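Local coordinates for inosine-uridine preferring nucleoside hydrolase family protein (Bacillus anthracis, PDB 2C40) that belongs to the inosine-uridine preferring nucleoside hydrolase family and holds a calcium ion and alpha-D-ribofuranose together in one pocket, at residues V34-D38 with P127-L131; L148-G152 with W246-T250. One frame throughout, in Å; residues are numbered along the deposited sequence.

Interaction 1. Residues V34-D38 with P127-L131; sequences VIPAD and PLTDL. With RIB (alpha-D-ribofuranose), chain D.
Asp-130 OD1 is gripped by two hydroxyls, hydrogen-bonded to OG of Ser-65 and of Ser-67, while the other oxygen of the same carboxylate is turned to Ile-35. There Asp-130 OD2 lies 3.6 Å from Ile-35 CB, the two side chains passing each other in opposite directions. The isoleucine spreads over the first residues of helix 129-137 and the proline that precedes them. With CG1 anti to the backbone N (chi1 -169°) and the chain extended beyond it, CD1 comes to 4.1 Å from Thr-129 CG2, the side chains crossing almost perpendicularly. The second branch, CG2, stands 4.2 Å from Pro-127 CD. Further along, the methyl of Ala-37 sits against the proline ring, with CB 3.5 Å from Pro-127 CG; a small side chain is consistent with so close an approach of the loop. Pro-36 centres an inverse gamma turn between Ile-35 and Ala-37, closed by a weak Ala-37 N to Ile-35 O bond, and the turn offers both side chains to the same partner segment. Trp-176 touches Ile-35, Ala-37, Pro-127 and Thr-129. Next to this apolar patch Asp-38, its N bonded to Asp-9 OD1, brings OD1 to 3.0 Å from C1 of alpha-D-ribofuranose. Across the two segments the join is mainly apolar packing, with one carboxylate oxygen lying against the isoleucine, and the two serine hydroxyls that bond OD1 probably fix the rotation of this buried carboxylate.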
ATOM      1  N   VAL A  34       6.787   0.002  20.784  1.00 43.66           N
ATOM      2  CA  VAL A  34       5.678   0.068  19.833  1.00 43.16           C
ATOM      3  C   VAL A  34       4.395  -0.149  20.590  1.00 42.97           C
ATOM      4  O   VAL A  34       4.274  -1.113  21.321  1.00 42.04           O
ATOM      5  CB  VAL A  34       5.803  -0.988  18.708  1.00 42.82           C
ATOM      6  CG1 VAL A  34       4.659  -0.850  17.669  1.00 42.87           C
ATOM      7  CG2 VAL A  34       7.170  -0.923  18.053  1.00 43.58           C
ATOM      8  N   ILE A  35       3.431   0.738  20.366  1.00 43.01           N
ATOM      9  CA  ILE A  35       2.081   0.550  20.916  1.00 43.67           C
ATOM     10  C   ILE A  35       1.116   0.236  19.756  1.00 43.45           C
ATOM     11  O   ILE A  35       1.147   0.890  18.710  1.00 44.25           O
ATOM     12  CB  ILE A  35       1.605   1.765  21.838  1.00 43.28           C
ATOM     13  CG1 ILE A  35       0.317   1.394  22.586  1.00 43.20           C
ATOM     14  CG2 ILE A  35       1.472   3.081  21.027  1.00 42.52           C
ATOM     15  CD1 ILE A  35      -0.204   2.476  23.487  1.00 44.93           C
ATOM     16  N   PRO A  36       0.283  -0.812  19.915  1.00 43.81           N
ATOM     17  CA  PRO A  36      -0.617  -1.228  18.840  1.00 43.68           C
ATOM     18  C   PRO A  36      -1.885  -0.346  18.666  1.00 43.79           C
ATOM     19  O   PRO A  36      -3.011  -0.822  18.770  1.00 44.02           O
ATOM     20  CB  PRO A  36      -0.919  -2.696  19.232  1.00 44.14           C
ATOM     21  CG  PRO A  36      -0.951  -2.678  20.675  1.00 43.13           C
ATOM     22  CD  PRO A  36       0.197  -1.734  21.071  1.00 44.19           C
ATOM     23  N   ALA A  37      -1.683   0.935  18.372  1.00 43.32           N
ATOM     24  CA  ALA A  37      -2.783   1.879  18.272  1.00 43.08           C
ATOM     25  C   ALA A  37      -3.120   2.029  16.780  1.00 43.08           C
ATOM     26  O   ALA A  37      -4.043   1.369  16.299  1.00 43.29           O
ATOM     27  CB  ALA A  37      -2.430   3.196  18.933  1.00 42.82           C
ATOM     28  N   ASP A  38      -2.367   2.835  16.038  1.00 43.05           N
ATOM     29  CA  ASP A  38      -2.581   2.933  14.585  1.00 43.80           C
ATOM     30  C   ASP A  38      -1.808   1.859  13.813  1.00 43.40           C
ATOM     31  O   ASP A  38      -1.259   2.107  12.744  1.00 44.30           O
ATOM     32  CB  ASP A  38      -2.191   4.308  14.118  1.00 44.66           C
ATOM     33  CG  ASP A  38      -2.735   4.645  12.777  1.00 46.15           C
ATOM     34  OD1 ASP A  38      -2.175   5.588  12.212  1.00 50.87           O
ATOM     35  OD2 ASP A  38      -3.660   3.975  12.285  1.00 50.43           O
ATOM     36  N   PRO A 127      -0.538   7.385  20.858  1.00 41.94           N
ATOM     37  CA  PRO A 127      -1.180   7.662  22.145  1.00 41.88           C
ATOM     38  C   PRO A 127      -0.217   7.647  23.339  1.00 41.93           C
ATOM     39  O   PRO A 127       0.882   7.105  23.215  1.00 41.83           O
ATOM     40  CB  PRO A 127      -2.138   6.484  22.261  1.00 42.84           C
ATOM     41  CG  PRO A 127      -2.490   6.150  20.863  1.00 41.70           C
ATOM     42  CD  PRO A 127      -1.193   6.271  20.169  1.00 41.37           C
ATOM     43  N   LEU A 128      -0.653   8.158  24.493  1.00 41.81           N
ATOM     44  CA  LEU A 128       0.225   8.318  25.645  1.00 41.79           C
ATOM     45  C   LEU A 128       0.158   7.202  26.669  1.00 41.82           C
ATOM     46  O   LEU A 128       0.784   7.306  27.694  1.00 42.72           O
ATOM     47  CB  LEU A 128      -0.071   9.646  26.337  1.00 42.00           C
ATOM     48  CG  LEU A 128       0.488  10.886  25.638  1.00 41.15           C
ATOM     49  CD1 LEU A 128      -0.145  12.101  26.303  1.00 41.04           C
ATOM     50  CD2 LEU A 128       2.012  10.922  25.729  1.00 41.77           C
ATOM     51  N   THR A 129      -0.543   6.114  26.396  1.00 43.02           N
ATOM     52  CA  THR A 129      -0.871   5.173  27.477  1.00 42.58           C
ATOM     53  C   THR A 129       0.314   4.392  28.066  1.00 42.58           C
ATOM     54  O   THR A 129       0.319   4.151  29.280  1.00 40.73           O
ATOM     55  CB  THR A 129      -2.173   4.335  27.249  1.00 43.90           C
ATOM     56  OG1 THR A 129      -2.018   2.936  27.600  1.00 45.68           O
ATOM     57  CG2 THR A 129      -2.783   4.545  25.947  1.00 40.69           C
ATOM     58  N   ASP A 130       1.357   4.103  27.271  1.00 42.09           N
ATOM     59  CA  ASP A 130       2.574   3.482  27.877  1.00 42.69           C
ATOM     60  C   ASP A 130       3.246   4.428  28.899  1.00 42.32           C
ATOM     61  O   ASP A 130       3.822   3.975  29.915  1.00 42.82           O
ATOM     62  CB  ASP A 130       3.624   3.060  26.825  1.00 42.39           C
ATOM     63  CG  ASP A 130       3.216   1.828  25.999  1.00 44.35           C
ATOM     64  OD1 ASP A 130       2.495   0.937  26.493  1.00 42.10           O
ATOM     65  OD2 ASP A 130       3.666   1.751  24.824  1.00 47.16           O
ATOM     66  N   LEU A 131       3.208   5.733  28.626  1.00 41.50           N
ATOM     67  CA  LEU A 131       3.724   6.715  29.576  1.00 41.36           C
ATOM     68  C   LEU A 131       2.826   6.947  30.809  1.00 41.27           C
ATOM     69  O   LEU A 131       3.313   7.093  31.926  1.00 42.61           O
ATOM     70  CB  LEU A 131       4.036   8.042  28.866  1.00 40.55           C
ATOM     71  CG  LEU A 131       4.530   9.232  29.710  1.00 40.76           C
ATOM     72  CD1 LEU A 131       5.852   8.961  30.408  1.00 40.18           C
ATOM     73  CD2 LEU A 131       4.638  10.486  28.864  1.00 38.29           C
TER
HETATM   74  O5  RIB D1312      -3.893  12.001  14.704  1.00 44.29           O
HETATM   75  C5  RIB D1312      -2.677  11.890  13.912  1.00 48.59           C
HETATM   76  C4  RIB D1312      -2.043  10.529  14.211  1.00 50.48           C
HETATM   77  O4  RIB D1312      -2.947   9.530  13.697  1.00 52.51           O
HETATM   78  C3  RIB D1312      -0.634  10.232  13.657  1.00 50.30           C
HETATM   79  O3  RIB D1312       0.307  10.193  14.779  1.00 42.52           O
HETATM   80  C2  RIB D1312      -0.773   8.909  12.781  1.00 51.77           C
HETATM   81  O2  RIB D1312       0.156   7.733  12.881  1.00 45.22           O
HETATM   82  C1  RIB D1312      -2.234   8.455  13.032  1.00 51.66           C

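Interaction 2. Residues L148-G152 with W246-T250. With CA (calcium ion), chain C; RIB (alpha-D-ribofuranose), chain D.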
ATOM      1  N   LEU A 148       8.789  15.901  27.382  1.00 42.41           N
ATOM      2  CA  LEU A 148       7.980  15.076  26.474  1.00 42.02           C
ATOM      3  C   LEU A 148       7.732  15.915  25.218  1.00 40.35           C
ATOM      4  O   LEU A 148       7.251  17.010  25.316  1.00 37.75           O
ATOM      5  CB  LEU A 148       6.626  14.751  27.154  1.00 41.63           C
ATOM      6  CG  LEU A 148       5.727  13.571  26.772  1.00 43.54           C
ATOM      7  CD1 LEU A 148       4.216  13.855  27.046  1.00 44.04           C
ATOM      8  CD2 LEU A 148       5.924  13.019  25.441  1.00 42.99           C
ATOM      9  N   VAL A 149       8.038  15.356  24.059  1.00 40.69           N
ATOM     10  CA  VAL A 149       7.558  15.864  22.791  1.00 40.56           C
ATOM     11  C   VAL A 149       6.546  14.877  22.259  1.00 40.35           C
ATOM     12  O   VAL A 149       6.832  13.724  22.076  1.00 41.31           O
ATOM     13  CB  VAL A 149       8.700  16.112  21.777  1.00 40.47           C
ATOM     14  CG1 VAL A 149       8.178  16.861  20.532  1.00 39.66           C
ATOM     15  CG2 VAL A 149       9.812  16.935  22.462  1.00 40.30           C
ATOM     16  N   TRP A 150       5.337  15.365  22.034  1.00 40.58           N
ATOM     17  CA  TRP A 150       4.210  14.538  21.666  1.00 40.26           C
ATOM     18  C   TRP A 150       3.441  15.126  20.488  1.00 40.06           C
ATOM     19  O   TRP A 150       3.120  16.322  20.441  1.00 38.85           O
ATOM     20  CB  TRP A 150       3.288  14.355  22.886  1.00 40.79           C
ATOM     21  CG  TRP A 150       2.091  13.453  22.674  1.00 40.03           C
ATOM     22  CD1 TRP A 150       2.074  12.183  22.118  1.00 39.75           C
ATOM     23  CD2 TRP A 150       0.745  13.766  23.001  1.00 40.66           C
ATOM     24  NE1 TRP A 150       0.800  11.708  22.082  1.00 40.15           N
ATOM     25  CE2 TRP A 150      -0.044  12.649  22.622  1.00 38.92           C
ATOM     26  CE3 TRP A 150       0.124  14.884  23.577  1.00 39.49           C
ATOM     27  CZ2 TRP A 150      -1.429  12.609  22.805  1.00 40.20           C
ATOM     28  CZ3 TRP A 150      -1.260  14.858  23.753  1.00 40.69           C
ATOM     29  CH2 TRP A 150      -2.024  13.724  23.345  1.00 41.06           C
ATOM     30  N   MET A 151       3.136  14.230  19.550  1.00 40.87           N
ATOM     31  CA  MET A 151       2.151  14.457  18.533  1.00 40.21           C
ATOM     32  C   MET A 151       0.776  14.152  19.108  1.00 40.23           C
ATOM     33  O   MET A 151       0.382  13.001  19.323  1.00 41.57           O
ATOM     34  CB  MET A 151       2.425  13.579  17.302  1.00 40.33           C
ATOM     35  CG  MET A 151       1.667  14.080  16.009  1.00 42.01           C
ATOM     36  SD  MET A 151      -0.135  13.807  15.950  1.00 43.69           S
ATOM     37  CE  MET A 151      -0.713  15.433  15.581  1.00 43.26           C
ATOM     38  N   GLY A 152       0.017  15.190  19.348  1.00 40.75           N
ATOM     39  CA  GLY A 152      -1.342  15.026  19.855  1.00 40.96           C
ATOM     40  C   GLY A 152      -2.054  16.360  19.944  1.00 41.50           C
ATOM     41  O   GLY A 152      -1.433  17.445  19.910  1.00 40.51           O
ATOM     42  N   TRP A 246       2.770  14.572  10.456  1.00 45.16           N
ATOM     43  CA  TRP A 246       2.693  14.983  11.847  1.00 46.13           C
ATOM     44  C   TRP A 246       3.752  14.394  12.729  1.00 44.76           C
ATOM     45  O   TRP A 246       4.382  15.109  13.481  1.00 44.66           O
ATOM     46  CB  TRP A 246       1.372  14.574  12.431  1.00 47.92           C
ATOM     47  CG  TRP A 246       0.298  15.378  11.938  1.00 49.70           C
ATOM     48  CD1 TRP A 246       0.025  16.651  12.279  1.00 50.59           C
ATOM     49  CD2 TRP A 246      -0.688  14.974  11.006  1.00 49.66           C
ATOM     50  NE1 TRP A 246      -1.077  17.091  11.590  1.00 51.41           N
ATOM     51  CE2 TRP A 246      -1.543  16.076  10.807  1.00 49.03           C
ATOM     52  CE3 TRP A 246      -0.904  13.805  10.283  1.00 51.55           C
ATOM     53  CZ2 TRP A 246      -2.644  16.040   9.939  1.00 49.98           C
ATOM     54  CZ3 TRP A 246      -1.996  13.767   9.409  1.00 51.99           C
ATOM     55  CH2 TRP A 246      -2.849  14.882   9.251  1.00 50.10           C
ATOM     56  N   ASP A 247       3.938  13.091  12.620  1.00 43.03           N
ATOM     57  CA  ASP A 247       4.924  12.387  13.429  1.00 43.14           C
ATOM     58  C   ASP A 247       6.385  12.724  13.039  1.00 42.89           C
ATOM     59  O   ASP A 247       7.248  12.863  13.905  1.00 41.20           O
ATOM     60  CB  ASP A 247       4.667  10.894  13.346  1.00 43.32           C
ATOM     61  CG  ASP A 247       3.267  10.526  13.819  1.00 45.59           C
ATOM     62  OD1 ASP A 247       2.602  11.375  14.487  1.00 47.44           O
ATOM     63  OD2 ASP A 247       2.853   9.374  13.585  1.00 47.87           O
ATOM     64  N   VAL A 248       6.623  12.872  11.732  1.00 42.83           N
ATOM     65  CA  VAL A 248       7.934  13.157  11.200  1.00 42.79           C
ATOM     66  C   VAL A 248       8.362  14.553  11.688  1.00 42.68           C
ATOM     67  O   VAL A 248       9.531  14.753  12.001  1.00 42.72           O
ATOM     68  CB  VAL A 248       7.976  13.051   9.651  1.00 42.63           C
ATOM     69  CG1 VAL A 248       9.294  13.492   9.116  1.00 44.29           C
ATOM     70  CG2 VAL A 248       7.748  11.613   9.196  1.00 43.87           C
ATOM     71  N   LEU A 249       7.417  15.485  11.740  1.00 42.27           N
ATOM     72  CA  LEU A 249       7.669  16.820  12.190  1.00 43.11           C
ATOM     73  C   LEU A 249       7.966  16.836  13.690  1.00 43.29           C
ATOM     74  O   LEU A 249       8.797  17.608  14.154  1.00 43.20           O
ATOM     75  CB  LEU A 249       6.473  17.699  11.928  1.00 43.03           C
ATOM     76  CG  LEU A 249       6.526  19.198  12.232  1.00 45.78           C
ATOM     77  CD1 LEU A 249       5.837  19.476  13.518  1.00 46.94           C
ATOM     78  CD2 LEU A 249       7.945  19.813  12.196  1.00 47.32           C
ATOM     79  N   THR A 250       7.232  16.020  14.435  1.00 42.50           N
ATOM     80  CA  THR A 250       7.459  15.825  15.869  1.00 42.75           C
ATOM     81  C   THR A 250       8.880  15.351  16.133  1.00 42.29           C
ATOM     82  O   THR A 250       9.567  15.915  16.992  1.00 41.26           O
ATOM     83  CB  THR A 250       6.448  14.811  16.463  1.00 42.80           C
ATOM     84  OG1 THR A 250       5.100  15.222  16.149  1.00 43.05           O
ATOM     85  CG2 THR A 250       6.590  14.703  17.953  1.00 42.61           C
TER
HETATM   86 CA    CA C1311       1.488   7.793  14.898  1.00 31.23          CA
HETATM   87  O5  RIB D1312      -3.893  12.001  14.704  1.00 44.29           O
HETATM   88  C5  RIB D1312      -2.677  11.890  13.912  1.00 48.59           C
HETATM   89  C4  RIB D1312      -2.043  10.529  14.211  1.00 50.48           C
HETATM   90  O4  RIB D1312      -2.947   9.530  13.697  1.00 52.51           O
HETATM   91  C3  RIB D1312      -0.634  10.232  13.657  1.00 50.30           C
HETATM   92  O3  RIB D1312       0.307  10.193  14.779  1.00 42.52           O
HETATM   93  C2  RIB D1312      -0.773   8.909  12.781  1.00 51.77           C
HETATM   94  O2  RIB D1312       0.156   7.733  12.881  1.00 45.22           O
HETATM   95  C1  RIB D1312      -2.234   8.455  13.032  1.00 51.66           C
HETATM   96  O   HOH W   1      -0.823   7.671  15.762  1.00 26.66           O
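Met-151 leaves its strand with CG anti to the backbone N (chi1 -163°) and then bends at both chi2 and chi3, a path that swings its terminal methyl to the indole of Trp-246. CE ends 3.6 Å from Trp-246 CD1, and SD lies 5.0 Å from the centroid of the five-membered ring, a Met-aromatic contact in which the sulfur approaches obliquely. A flexible, unbranched side chain suits this place, since its methyl meets the indole while its sulfur lies beside alpha-D-ribofuranose. The indole is itself held by a hydrogen bond from NE1 to Leu-196 O. Nearer the backbone, Met-151 CB is 3.3 Å from Thr-250 OG1, and CG is 3.2 Å from Asp-247 OD1, the side chains crossing at about a right angle in both pairs. Helix 246-250 runs nearly antiparallel to strand 148-151 (164°), a helix packed on the central, largely parallel sheet of an alpha/beta fold; the ligand pocket lies at the C-terminal ends of its strands. Asp-247, near the start of this helix, has CG beside its own N (chi1 -58°), which directs the carboxylate to the metal: OD2 binds calcium at 2.5 Å, and OD1 lies 2.6 Å from O3 of alpha-D-ribofuranose. Asp-9, Asp-14 and Thr-125, together with O2 and O3 of alpha-D-ribofuranose and a water, are further calcium ligands. Thr-250 divides its two branches. Its hydroxyl bonds back to the helix, OG1 to Trp-246 O at 2.8 Å, joining Thr-250 N at that oxygen from the other face of the carbonyl plane, while its methyl CG2 meets Val-149 CG1 at 3.7 Å.

Overall arrangement
From the N terminus, the chain leaves strand 27-34 and enters loop 34-38. After 88 intervening residues, including strand 120-124, interaction 1 closes the first long loop at the start of helix 129-137. That helix is followed, after a short connection, by strand 145-151, where interaction 2 opens; it closes 93 residues later on helix 246-255. The two spans therefore follow in series, neither nested nor crossed. Their neighbouring halves still meet: Leu-128 packs on Trp-150, and Leu-131 on Leu-148. Interaction 1 ties the loop after one sheet strand to a helix start, interaction 2 a strand end to a helix, and both touch the same alpha-D-ribofuranose, through Asp-38 and through Met-151 and Asp-247.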